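Local coordinates for protein 1,4-beta-N-Acetylmuramidase M1 (Streptomyces coelicolor, PDB 1JFX) that hydrolyses the beta-1,4 linkages between N-acetylmuramic acid and N-acetylglucosamine in peptidoglycan, acting as a secreted bacterial lysozyme that also accepts diacetylated muramic acid, at residues T118-R126 and T148-S158. Residues are numbered along the deposited sequence; the frame is centred on the assembly and turned at random.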
loop_
_atom_site.group_PDB
_atom_site.type_symbol
_atom_site.label_atom_id
_atom_site.label_comp_id
_atom_site.label_asym_id
_atom_site.label_seq_id
_atom_site.Cartn_x
_atom_site.Cartn_y
_atom_site.Cartn_z
ATOM N N THR A 118 -11.472 -10.516 -11.332
ATOM C CA THR A 118 -12.664 -10.522 -10.492
ATOM C C THR A 118 -12.294 -10.346 -9.026
ATOM O O THR A 118 -12.938 -9.580 -8.310
ATOM C CB THR A 118 -13.445 -11.838 -10.668
ATOM O OG1 THR A 118 -13.925 -11.910 -12.016
ATOM C CG2 THR A 118 -14.644 -11.907 -9.702
ATOM N N TRP A 119 -11.255 -11.049 -8.590
ATOM C CA TRP A 119 -10.815 -10.976 -7.196
ATOM C C TRP A 119 -10.451 -9.536 -6.809
ATOM O O TRP A 119 -10.860 -9.033 -5.751
ATOM C CB TRP A 119 -9.606 -11.908 -6.990
ATOM C CG TRP A 119 -9.329 -12.255 -5.534
ATOM C CD1 TRP A 119 -9.691 -13.401 -4.888
ATOM C CD2 TRP A 119 -8.658 -11.437 -4.556
ATOM N NE1 TRP A 119 -9.292 -13.354 -3.570
ATOM C CE2 TRP A 119 -8.658 -12.158 -3.340
ATOM C CE3 TRP A 119 -8.060 -10.165 -4.591
ATOM C CZ2 TRP A 119 -8.084 -11.647 -2.167
ATOM C CZ3 TRP A 119 -7.487 -9.654 -3.422
ATOM C CH2 TRP A 119 -7.506 -10.395 -2.230
ATOM N N ILE A 120 -9.671 -8.878 -7.664
ATOM C CA ILE A 120 -9.247 -7.504 -7.410
ATOM C C ILE A 120 -10.455 -6.566 -7.457
ATOM O O ILE A 120 -10.591 -5.666 -6.630
ATOM C CB ILE A 120 -8.179 -7.074 -8.451
ATOM C CG1 ILE A 120 -6.894 -7.880 -8.229
ATOM C CG2 ILE A 120 -7.910 -5.572 -8.343
ATOM C CD1 ILE A 120 -5.922 -7.851 -9.414
ATOM N N ASN A 121 -11.347 -6.785 -8.413
ATOM C CA ASN A 121 -12.531 -5.940 -8.515
ATOM C C ASN A 121 -13.393 -6.091 -7.256
ATOM O O ASN A 121 -13.948 -5.110 -6.739
ATOM C CB ASN A 121 -13.357 -6.331 -9.738
ATOM C CG ASN A 121 -14.359 -5.268 -10.110
ATOM O OD1 ASN A 121 -13.984 -4.141 -10.431
ATOM N ND2 ASN A 121 -15.637 -5.611 -10.063
ATOM N N ASP A 122 -13.501 -7.324 -6.762
ATOM C CA ASP A 122 -14.294 -7.593 -5.570
ATOM C C ASP A 122 -13.675 -6.930 -4.341
ATOM O O ASP A 122 -14.389 -6.370 -3.500
ATOM C CB ASP A 122 -14.427 -9.103 -5.331
ATOM C CG ASP A 122 -15.364 -9.782 -6.326
ATOM O OD1 ASP A 122 -16.071 -9.073 -7.075
ATOM O OD2 ASP A 122 -15.404 -11.035 -6.333
ATOM N N PHE A 123 -12.353 -7.003 -4.220
ATOM C CA PHE A 123 -11.686 -6.377 -3.089
ATOM C C PHE A 123 -11.916 -4.867 -3.156
ATOM O O PHE A 123 -12.241 -4.224 -2.153
ATOM C CB PHE A 123 -10.180 -6.695 -3.089
ATOM C CG PHE A 123 -9.466 -6.286 -1.820
ATOM C CD1 PHE A 123 -9.179 -4.944 -1.555
ATOM C CD2 PHE A 123 -9.095 -7.247 -0.880
ATOM C CE1 PHE A 123 -8.528 -4.573 -0.356
ATOM C CE2 PHE A 123 -8.447 -6.894 0.306
ATOM C CZ PHE A 123 -8.162 -5.552 0.574
ATOM N N HIS A 124 -11.764 -4.294 -4.342
ATOM C CA HIS A 124 -11.973 -2.865 -4.486
ATOM C C HIS A 124 -13.417 -2.479 -4.136
ATOM O O HIS A 124 -13.650 -1.524 -3.400
ATOM C CB HIS A 124 -11.637 -2.410 -5.920
ATOM C CG HIS A 124 -12.021 -0.990 -6.204
ATOM N ND1 HIS A 124 -13.326 -0.607 -6.440
ATOM C CD2 HIS A 124 -11.286 0.149 -6.222
ATOM C CE1 HIS A 124 -13.377 0.706 -6.585
ATOM N NE2 HIS A 124 -12.154 1.189 -6.456
ATOM N N ALA A 125 -14.384 -3.231 -4.649
ATOM C CA ALA A 125 -15.783 -2.912 -4.389
ATOM C C ALA A 125 -16.117 -2.966 -2.910
ATOM O O ALA A 125 -16.790 -2.068 -2.394
ATOM C CB ALA A 125 -16.695 -3.855 -5.148
ATOM N N ARG A 126 -15.647 -4.004 -2.223
ATOM C CA ARG A 126 -15.961 -4.134 -0.804
ATOM C C ARG A 126 -15.206 -3.118 0.042
ATOM O O ARG A 126 -15.765 -2.569 1.003
ATOM C CB ARG A 126 -15.677 -5.557 -0.316
ATOM C CG ARG A 126 -16.052 -5.821 1.150
ATOM C CD ARG A 126 -17.494 -5.389 1.502
ATOM N NE ARG A 126 -18.522 -5.912 0.598
ATOM C CZ ARG A 126 -19.324 -6.943 0.868
ATOM N NH1 ARG A 126 -19.233 -7.604 2.020
ATOM N NH2 ARG A 126 -20.255 -7.292 -0.008
ATOM N N THR A 148 -2.759 -10.445 -14.290
ATOM C CA THR A 148 -4.043 -9.875 -14.700
ATOM C C THR A 148 -4.132 -9.835 -16.215
ATOM O O THR A 148 -5.152 -9.449 -16.780
ATOM C CB THR A 148 -4.269 -8.434 -14.171
ATOM O OG1 THR A 148 -3.506 -7.487 -14.935
ATOM C CG2 THR A 148 -3.869 -8.345 -12.719
ATOM N N GLY A 149 -3.062 -10.247 -16.883
ATOM C CA GLY A 149 -3.081 -10.195 -18.332
ATOM C C GLY A 149 -3.105 -8.763 -18.833
ATOM O O GLY A 149 -3.887 -8.426 -19.728
ATOM N N SER A 150 -2.249 -7.923 -18.253
ATOM C CA SER A 150 -2.115 -6.517 -18.622
ATOM C C SER A 150 -3.465 -5.807 -18.610
ATOM O O SER A 150 -3.824 -5.105 -19.546
ATOM C CB SER A 150 -1.470 -6.397 -20.009
ATOM O OG SER A 150 -0.212 -7.054 -20.030
ATOM N N TRP A 151 -4.191 -5.968 -17.511
ATOM C CA TRP A 151 -5.529 -5.403 -17.366
ATOM C C TRP A 151 -5.590 -3.885 -17.153
ATOM O O TRP A 151 -4.860 -3.340 -16.318
ATOM C CB TRP A 151 -6.214 -6.138 -16.206
ATOM C CG TRP A 151 -7.679 -5.856 -15.988
ATOM C CD1 TRP A 151 -8.653 -5.720 -16.938
ATOM C CD2 TRP A 151 -8.344 -5.789 -14.722
ATOM N NE1 TRP A 151 -9.890 -5.576 -16.339
ATOM C CE2 TRP A 151 -9.724 -5.618 -14.978
ATOM C CE3 TRP A 151 -7.905 -5.866 -13.391
ATOM C CZ2 TRP A 151 -10.668 -5.520 -13.949
ATOM C CZ3 TRP A 151 -8.847 -5.771 -12.367
ATOM C CH2 TRP A 151 -10.207 -5.600 -12.656
ATOM N N ASN A 152 -6.458 -3.206 -17.916
ATOM C CA ASN A 152 -6.644 -1.757 -17.789
ATOM C C ASN A 152 -7.866 -1.428 -16.912
ATOM O O ASN A 152 -8.179 -0.264 -16.679
ATOM C CB ASN A 152 -6.853 -1.106 -19.170
ATOM C CG ASN A 152 -6.989 0.421 -19.091
ATOM O OD1 ASN A 152 -6.052 1.122 -18.701
ATOM N ND2 ASN A 152 -8.160 0.939 -19.462
ATOM N N GLY A 153 -8.531 -2.462 -16.410
ATOM C CA GLY A 153 -9.743 -2.278 -15.632
ATOM C C GLY A 153 -9.723 -1.501 -14.333
ATOM O O GLY A 153 -10.785 -1.105 -13.829
ATOM N N MET A 154 -8.544 -1.285 -13.771
ATOM C CA MET A 154 -8.464 -0.536 -12.524
ATOM C C MET A 154 -7.904 0.851 -12.751
ATOM O O MET A 154 -7.707 1.589 -11.797
ATOM C CB MET A 154 -7.585 -1.271 -11.501
ATOM C CG MET A 154 -8.073 -2.659 -11.155
ATOM S SD MET A 154 -9.764 -2.671 -10.506
ATOM C CE MET A 154 -9.519 -1.953 -8.866
ATOM N N ALA A 155 -7.661 1.220 -14.011
ATOM C CA ALA A 155 -7.093 2.539 -14.302
ATOM C C ALA A 155 -7.872 3.699 -13.692
ATOM O O ALA A 155 -7.274 4.650 -13.182
ATOM C CB ALA A 155 -6.961 2.736 -15.821
ATOM N N ALA A 156 -9.199 3.626 -13.723
ATOM C CA ALA A 156 -9.999 4.715 -13.165
ATOM C C ALA A 156 -10.510 4.409 -11.767
ATOM O O ALA A 156 -11.250 5.210 -11.196
ATOM C CB ALA A 156 -11.174 5.030 -14.085
ATOM N N LYS A 157 -10.106 3.271 -11.212
ATOM C CA LYS A 157 -10.583 2.864 -9.889
ATOM C C LYS A 157 -9.577 2.892 -8.749
ATOM O O LYS A 157 -9.951 3.163 -7.615
ATOM C CB LYS A 157 -11.146 1.447 -9.944
ATOM C CG LYS A 157 -12.479 1.294 -10.645
ATOM C CD LYS A 157 -12.907 -0.159 -10.546
ATOM C CE LYS A 157 -14.323 -0.381 -11.018
ATOM N NZ LYS A 157 -14.636 -1.838 -10.975
ATOM N N SER A 158 -8.317 2.579 -9.031
ATOM C CA SER A 158 -7.317 2.543 -7.969
ATOM C C SER A 158 -6.017 3.278 -8.222
ATOM O O SER A 158 -5.418 3.126 -9.291
ATOM C CB SER A 158 -6.928 1.088 -7.659
ATOM O OG SER A 158 -7.949 0.365 -6.992
HETATM O O HOH W 1 -14.872 -2.645 -8.020
#
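Ile120 and His124, one turn apart on helix 113-131, receive the methyl end of Met154 from the loop that follows helix 141-148. Met154 CE lies 3.7 Å from His124 CB and 4.0 Å from Ile120 CG2; bends at chi2 and chi3 fold the thioether back toward the helix. The two branches of Ile120 divide the remaining apolar work: CD1 meets the Thr148 methyl CG2 at 3.9 Å, while CG2 also faces the edge of the Trp151 indole near CZ3. Ile137 of strand 136-139 and Trp144 of helix 141-148 also touch both Ile120 and Met154. Within 148-158, Thr148 OG1 accepts from the backbone N of Trp151 in an ST motif and is also hydrogen-bonded to Trp144 O, and Gly153 CA rests over one face of the indole.

The His124 ring bridges the greasy part and the polar part. Its CG is anti to the backbone N (chi1 171°), which carries the imidazole out to the loop, where Lys157 CB sits over one face, 4.0 Å from the ring centroid, and Ser158 OG, itself hydrogen-bonded to Val135 O, lies 3.4 Å from His124 CD2 at the ring edge. NE2 makes a weak, bent bond to Lys157 O (129° at the hydrogen) and has a stronger partner in Asp134 OD1. Toward the partly exposed side, around Asn121 and Lys157, side-chain packing gives way to polar contacts: the extended Lys157 chain runs to Asn121, and a water joins Lys157 NZ, which donates to it, with Asn121 O, to which it donates, and His124 ND1. The contact thus seats an alpha-to-beta loop, just ahead of strand 160-163, against helix 113-131, the helix one step earlier in the beta/alpha-barrel of family 25 glycosyl hydrolases, with the predicted catalytic Glu100 about 10 Å from Ile120 between side chains.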